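PDB 1G43: scaffolding protein from Clostridium cellulolyticum, which probably binds crystalline cellulose through this family IIIa carbohydrate-binding domain and so anchors the cellulosome to its substrate. Local coordinates for residues Asn20-Ser34 with Leu106-Arg120. Numbering follows the deposited sequence.
Sequences NSIYARFKVTNTSGS and LPAGGSIEIQTRFAR
Strands 22-30 and 111-120 pair antiparallel, with Ile22 opposite Phe118, Ala24 opposite Thr116, Phe26 opposite Ile114 and Val28 opposite Ile112 as hydrogen-bonded pairs. Each of the four is closed by two backbone bonds. Asn30 N to Gly110 O, 2.8 Å, extends the ladder to the type II turn Pro107-Gly110. A water joins Asn20 O to Arg120 N at the other end.

Polar side chains add to this pairing. Thr116 OG1 sits between its own backbone N and carbonyl carbon (chi1 79°). From there it gives a hydrogen bond to Ala24 O, 2.7 Å, on a lone pair in the carbonyl plane. Thr116 N reaches the same oxygen from above that plane, so two donors grip it. The buried Asn30 amide is held at both ends. ND2 gives bonds to Leu106 O (2.9 Å) and Ser34 O (3.1 Å), both close to the amide plane. OD1 accepts from Ser32 N, forming an Asx turn, and from Ser32 OG.

Ile22, Phe26, Val28, Ile112, Ile114 and Phe118 make one face largely apolar; Ala24 and Thr116 share it. Ile22 CB lies over one face of the Phe118 ring, offset toward the rim, in a CH-pi contact 3.9 Å from the centroid. Val28 CB meets Ile112 CG2 at 3.6 Å. Leu43 packs on both Phe26 and Ile114.

The other face is polar. Thr29 OG1 and Ser111 OG share a hydrogen bond of 3.0 Å. Lys27 NZ makes a long salt bridge to Glu113 OE1, 3.7 Å, while Glu113 OE2 is hydrogen-bonded to Tyr140 OH. The Arg25 chain crosses that of Gln115, CD near NE2, with guanidinium and amide planes 54° apart. The Tyr23 ring and the Arg117 chain lie side by side, CE2 near CD, and Arg117 NE forms a salt bridge with Asp60.

Side chains that alternate between a largely apolar and a polar face mark neighbouring inner strands in one sheet of the CBM3 beta-sandwich, with the apolar side turned to strand 41-47 of the opposing sheet.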
loop_
_atom_site.group_PDB
_atom_site.type_symbol
_atom_site.label_atom_id
_atom_site.label_comp_id
_atom_site.label_asym_id
_atom_site.label_seq_id
_atom_site.Cartn_x
_atom_site.Cartn_y
_atom_site.Cartn_z
ATOM N N ASN A 20 -11.946 6.797 11.692
ATOM C CA ASN A 20 -12.383 5.411 11.749
ATOM C C ASN A 20 -12.054 4.666 10.449
ATOM O O ASN A 20 -12.478 3.549 10.256
ATOM C CB ASN A 20 -13.861 5.320 12.039
ATOM C CG ASN A 20 -14.692 6.115 11.063
ATOM O OD1 ASN A 20 -14.273 6.392 9.928
ATOM N ND2 ASN A 20 -15.898 6.461 11.488
ATOM N N SER A 21 -11.306 5.309 9.562
ATOM C CA SER A 21 -10.866 4.702 8.298
ATOM C C SER A 21 -9.418 5.077 8.087
ATOM O O SER A 21 -9.013 6.203 8.370
ATOM C CB SER A 21 -11.617 5.246 7.084
ATOM O OG SER A 21 -12.886 4.696 6.953
ATOM N N ILE A 22 -8.632 4.147 7.594
ATOM C CA ILE A 22 -7.256 4.452 7.290
ATOM C C ILE A 22 -7.212 4.319 5.772
ATOM O O ILE A 22 -7.640 3.296 5.216
ATOM C CB ILE A 22 -6.304 3.476 8.020
ATOM C CG1 ILE A 22 -6.565 3.612 9.526
ATOM C CG2 ILE A 22 -4.849 3.736 7.622
ATOM C CD1 ILE A 22 -5.463 3.148 10.499
ATOM N N TYR A 23 -6.761 5.365 5.090
ATOM C CA TYR A 23 -6.673 5.309 3.641
ATOM C C TYR A 23 -5.225 5.099 3.302
ATOM O O TYR A 23 -4.377 5.558 4.043
ATOM C CB TYR A 23 -7.152 6.611 2.995
ATOM C CG TYR A 23 -8.611 6.922 3.255
ATOM C CD1 TYR A 23 -9.031 7.399 4.498
ATOM C CD2 TYR A 23 -9.574 6.666 2.291
ATOM C CE1 TYR A 23 -10.358 7.600 4.763
ATOM C CE2 TYR A 23 -10.899 6.864 2.551
ATOM C CZ TYR A 23 -11.285 7.328 3.786
ATOM O OH TYR A 23 -12.621 7.513 4.053
ATOM N N ALA A 24 -4.954 4.403 2.193
ATOM C CA ALA A 24 -3.607 4.137 1.718
ATOM C C ALA A 24 -3.690 4.030 0.194
ATOM O O ALA A 24 -4.227 3.056 -0.339
ATOM C CB ALA A 24 -3.092 2.859 2.299
ATOM N N ARG A 25 -3.174 5.031 -0.512
ATOM C CA ARG A 25 -3.226 5.012 -1.971
ATOM C C ARG A 25 -1.838 5.087 -2.541
ATOM O O ARG A 25 -1.040 5.911 -2.130
ATOM C CB ARG A 25 -4.078 6.169 -2.464
ATOM C CG ARG A 25 -5.492 6.090 -1.880
ATOM C CD ARG A 25 -6.153 7.426 -1.924
ATOM N NE ARG A 25 -7.529 7.367 -1.461
ATOM C CZ ARG A 25 -8.302 8.439 -1.331
ATOM N NH1 ARG A 25 -7.828 9.637 -1.629
ATOM N NH2 ARG A 25 -9.543 8.308 -0.902
ATOM N N PHE A 26 -1.550 4.228 -3.504
ATOM C CA PHE A 26 -0.225 4.191 -4.097
ATOM C C PHE A 26 -0.216 4.330 -5.601
ATOM O O PHE A 26 -1.095 3.818 -6.288
ATOM C CB PHE A 26 0.473 2.866 -3.785
ATOM C CG PHE A 26 0.341 2.410 -2.376
ATOM C CD1 PHE A 26 -0.794 1.728 -1.953
ATOM C CD2 PHE A 26 1.364 2.637 -1.465
ATOM C CE1 PHE A 26 -0.909 1.272 -0.629
ATOM C CE2 PHE A 26 1.260 2.189 -0.146
ATOM C CZ PHE A 26 0.126 1.506 0.276
ATOM N N LYS A 27 0.789 5.032 -6.112
ATOM C CA LYS A 27 0.965 5.134 -7.557
ATOM C C LYS A 27 2.346 4.507 -7.720
ATOM O O LYS A 27 3.348 5.087 -7.335
ATOM C CB LYS A 27 0.943 6.584 -8.041
ATOM C CG LYS A 27 0.463 6.675 -9.497
ATOM C CD LYS A 27 0.676 8.053 -10.122
ATOM C CE LYS A 27 -0.531 8.965 -9.857
ATOM N NZ LYS A 27 -1.840 8.347 -10.343
ATOM N N VAL A 28 2.375 3.279 -8.225
ATOM C CA VAL A 28 3.605 2.525 -8.397
ATOM C C VAL A 28 4.087 2.593 -9.845
ATOM O O VAL A 28 3.328 2.317 -10.785
ATOM C CB VAL A 28 3.394 1.036 -7.987
ATOM C CG1 VAL A 28 4.635 0.225 -8.297
ATOM C CG2 VAL A 28 3.073 0.931 -6.492
ATOM N N THR A 29 5.346 3.000 -10.017
ATOM C CA THR A 29 5.934 3.113 -11.348
ATOM C C THR A 29 7.059 2.122 -11.583
ATOM O O THR A 29 8.006 2.020 -10.789
ATOM C CB THR A 29 6.476 4.499 -11.592
ATOM O OG1 THR A 29 5.396 5.430 -11.566
ATOM C CG2 THR A 29 7.161 4.559 -12.952
ATOM N N ASN A 30 6.935 1.391 -12.681
ATOM C CA ASN A 30 7.921 0.389 -13.078
ATOM C C ASN A 30 9.102 1.148 -13.657
ATOM O O ASN A 30 9.035 1.672 -14.759
ATOM C CB ASN A 30 7.306 -0.545 -14.138
ATOM C CG ASN A 30 8.224 -1.715 -14.526
ATOM O OD1 ASN A 30 9.433 -1.727 -14.242
ATOM N ND2 ASN A 30 7.646 -2.699 -15.195
ATOM N N THR A 31 10.182 1.230 -12.897
ATOM C CA THR A 31 11.366 1.925 -13.366
ATOM C C THR A 31 12.497 0.945 -13.606
ATOM O O THR A 31 13.662 1.338 -13.757
ATOM C CB THR A 31 11.835 2.954 -12.363
ATOM O OG1 THR A 31 12.194 2.293 -11.141
ATOM C CG2 THR A 31 10.742 3.975 -12.121
ATOM N N SER A 32 12.175 -0.340 -13.590
ATOM C CA SER A 32 13.201 -1.339 -13.870
ATOM C C SER A 32 13.113 -1.296 -15.389
ATOM O O SER A 32 12.230 -0.622 -15.941
ATOM C CB SER A 32 12.802 -2.736 -13.363
ATOM O OG SER A 32 11.877 -3.337 -14.248
ATOM N N GLY A 33 13.986 -1.984 -16.088
ATOM C CA GLY A 33 13.866 -1.899 -17.522
ATOM C C GLY A 33 13.192 -3.120 -18.131
ATOM O O GLY A 33 13.751 -3.730 -19.053
ATOM N N SER A 34 12.031 -3.515 -17.605
ATOM C CA SER A 34 11.301 -4.672 -18.152
ATOM C C SER A 34 10.007 -4.917 -17.363
ATOM O O SER A 34 9.935 -4.605 -16.169
ATOM C CB SER A 34 12.165 -5.939 -18.142
ATOM O OG SER A 34 12.467 -6.337 -16.823
ATOM N N LEU A 106 2.921 -5.235 -15.490
ATOM C CA LEU A 106 3.076 -3.797 -15.594
ATOM C C LEU A 106 4.231 -3.570 -16.556
ATOM O O LEU A 106 5.352 -4.000 -16.321
ATOM C CB LEU A 106 3.374 -3.197 -14.233
ATOM C CG LEU A 106 3.487 -1.670 -14.152
ATOM C CD1 LEU A 106 2.120 -0.989 -14.455
ATOM C CD2 LEU A 106 3.973 -1.302 -12.771
ATOM N N PRO A 107 3.969 -2.888 -17.663
ATOM C CA PRO A 107 5.036 -2.643 -18.638
ATOM C C PRO A 107 6.115 -1.676 -18.143
ATOM O O PRO A 107 5.837 -0.748 -17.369
ATOM C CB PRO A 107 4.284 -2.072 -19.841
ATOM C CG PRO A 107 2.802 -2.463 -19.589
ATOM C CD PRO A 107 2.698 -2.296 -18.102
ATOM N N ALA A 108 7.343 -1.896 -18.615
ATOM C CA ALA A 108 8.479 -1.043 -18.282
ATOM C C ALA A 108 8.034 0.418 -18.423
ATOM O O ALA A 108 7.443 0.804 -19.434
ATOM C CB ALA A 108 9.658 -1.353 -19.240
ATOM N N GLY A 109 8.314 1.224 -17.402
ATOM C CA GLY A 109 7.902 2.613 -17.427
ATOM C C GLY A 109 6.406 2.811 -17.187
ATOM O O GLY A 109 5.927 3.943 -17.225
ATOM N N GLY A 110 5.658 1.729 -16.954
ATOM C CA GLY A 110 4.227 1.862 -16.691
ATOM C C GLY A 110 3.894 2.217 -15.226
ATOM O O GLY A 110 4.744 2.125 -14.330
ATOM N N SER A 111 2.642 2.614 -14.982
ATOM C CA SER A 111 2.169 2.971 -13.632
ATOM C C SER A 111 0.877 2.275 -13.233
ATOM O O SER A 111 -0.035 2.145 -14.038
ATOM C CB SER A 111 1.884 4.465 -13.531
ATOM O OG SER A 111 3.072 5.198 -13.456
ATOM N N ILE A 112 0.789 1.841 -11.987
ATOM C CA ILE A 112 -0.444 1.264 -11.509
ATOM C C ILE A 112 -0.891 2.087 -10.292
ATOM O O ILE A 112 -0.091 2.385 -9.402
ATOM C CB ILE A 112 -0.278 -0.235 -11.114
ATOM C CG1 ILE A 112 -1.643 -0.802 -10.677
ATOM C CG2 ILE A 112 0.824 -0.383 -10.060
ATOM C CD1 ILE A 112 -1.585 -2.264 -10.247
ATOM N N GLU A 113 -2.160 2.477 -10.271
ATOM C CA GLU A 113 -2.705 3.233 -9.157
ATOM C C GLU A 113 -3.557 2.276 -8.334
ATOM O O GLU A 113 -4.382 1.555 -8.869
ATOM C CB GLU A 113 -3.543 4.404 -9.646
ATOM C CG GLU A 113 -4.107 5.221 -8.488
ATOM C CD GLU A 113 -4.869 6.461 -8.933
ATOM O OE1 GLU A 113 -5.082 6.638 -10.160
ATOM O OE2 GLU A 113 -5.255 7.259 -8.055
ATOM N N ILE A 114 -3.333 2.270 -7.027
ATOM C CA ILE A 114 -4.021 1.365 -6.125
ATOM C C ILE A 114 -4.581 2.119 -4.923
ATOM O O ILE A 114 -3.822 2.545 -4.058
ATOM C CB ILE A 114 -3.038 0.298 -5.640
ATOM C CG1 ILE A 114 -2.366 -0.356 -6.844
ATOM C CG2 ILE A 114 -3.755 -0.739 -4.810
ATOM C CD1 ILE A 114 -1.434 -1.471 -6.484
ATOM N N GLN A 115 -5.903 2.270 -4.861
ATOM C CA GLN A 115 -6.532 3.008 -3.769
ATOM C C GLN A 115 -7.225 2.067 -2.845
ATOM O O GLN A 115 -8.119 1.338 -3.242
ATOM C CB GLN A 115 -7.491 4.072 -4.298
ATOM C CG GLN A 115 -6.766 5.074 -5.205
ATOM C CD GLN A 115 -7.622 6.279 -5.582
ATOM O OE1 GLN A 115 -8.628 6.158 -6.272
ATOM N NE2 GLN A 115 -7.214 7.453 -5.125
ATOM N N THR A 116 -6.780 2.102 -1.595
ATOM C CA THR A 116 -7.278 1.204 -0.577
ATOM C C THR A 116 -7.629 1.903 0.726
ATOM O O THR A 116 -7.196 3.035 1.010
ATOM C CB THR A 116 -6.216 0.136 -0.216
ATOM O OG1 THR A 116 -5.249 0.726 0.666
ATOM C CG2 THR A 116 -5.477 -0.366 -1.469
ATOM N N ARG A 117 -8.416 1.191 1.525
ATOM C CA ARG A 117 -8.789 1.681 2.827
ATOM C C ARG A 117 -9.181 0.501 3.697
ATOM O O ARG A 117 -9.468 -0.586 3.195
ATOM C CB ARG A 117 -9.942 2.705 2.723
ATOM C CG ARG A 117 -11.369 2.124 2.634
ATOM C CD ARG A 117 -12.391 3.200 2.243
ATOM N NE ARG A 117 -13.339 2.647 1.292
ATOM C CZ ARG A 117 -14.572 2.286 1.591
ATOM N NH1 ARG A 117 -15.035 2.432 2.826
ATOM N NH2 ARG A 117 -15.326 1.734 0.664
ATOM N N PHE A 118 -9.138 0.708 4.998
ATOM C CA PHE A 118 -9.566 -0.317 5.912
ATOM C C PHE A 118 -10.108 0.320 7.196
ATOM O O PHE A 118 -9.767 1.445 7.541
ATOM C CB PHE A 118 -8.462 -1.349 6.196
ATOM C CG PHE A 118 -7.268 -0.814 6.904
ATOM C CD1 PHE A 118 -6.220 -0.242 6.195
ATOM C CD2 PHE A 118 -7.147 -0.947 8.275
ATOM C CE1 PHE A 118 -5.058 0.180 6.843
ATOM C CE2 PHE A 118 -5.995 -0.530 8.939
ATOM C CZ PHE A 118 -4.942 0.035 8.217
ATOM N N ALA A 119 -10.980 -0.406 7.882
ATOM C CA ALA A 119 -11.609 0.109 9.093
ATOM C C ALA A 119 -11.986 -1.043 10.011
ATOM O O ALA A 119 -11.937 -2.214 9.613
ATOM C CB ALA A 119 -12.847 0.908 8.703
ATOM N N ARG A 120 -12.330 -0.726 11.249
ATOM C CA ARG A 120 -12.737 -1.778 12.156
ATOM C C ARG A 120 -14.189 -2.082 11.845
ATOM O O ARG A 120 -14.932 -1.222 11.347
ATOM C CB ARG A 120 -12.608 -1.345 13.612
ATOM C CG ARG A 120 -11.201 -1.085 14.082
ATOM C CD ARG A 120 -11.245 -0.302 15.353
ATOM N NE ARG A 120 -9.917 0.052 15.814
ATOM C CZ ARG A 120 -9.673 0.942 16.765
ATOM N NH1 ARG A 120 -10.680 1.568 17.347
ATOM N NH2 ARG A 120 -8.420 1.208 17.132
HETATM O O HOH W 1 -12.875 1.782 12.171
HETATM O O HOH W 2 -8.849 4.746 -1.171
#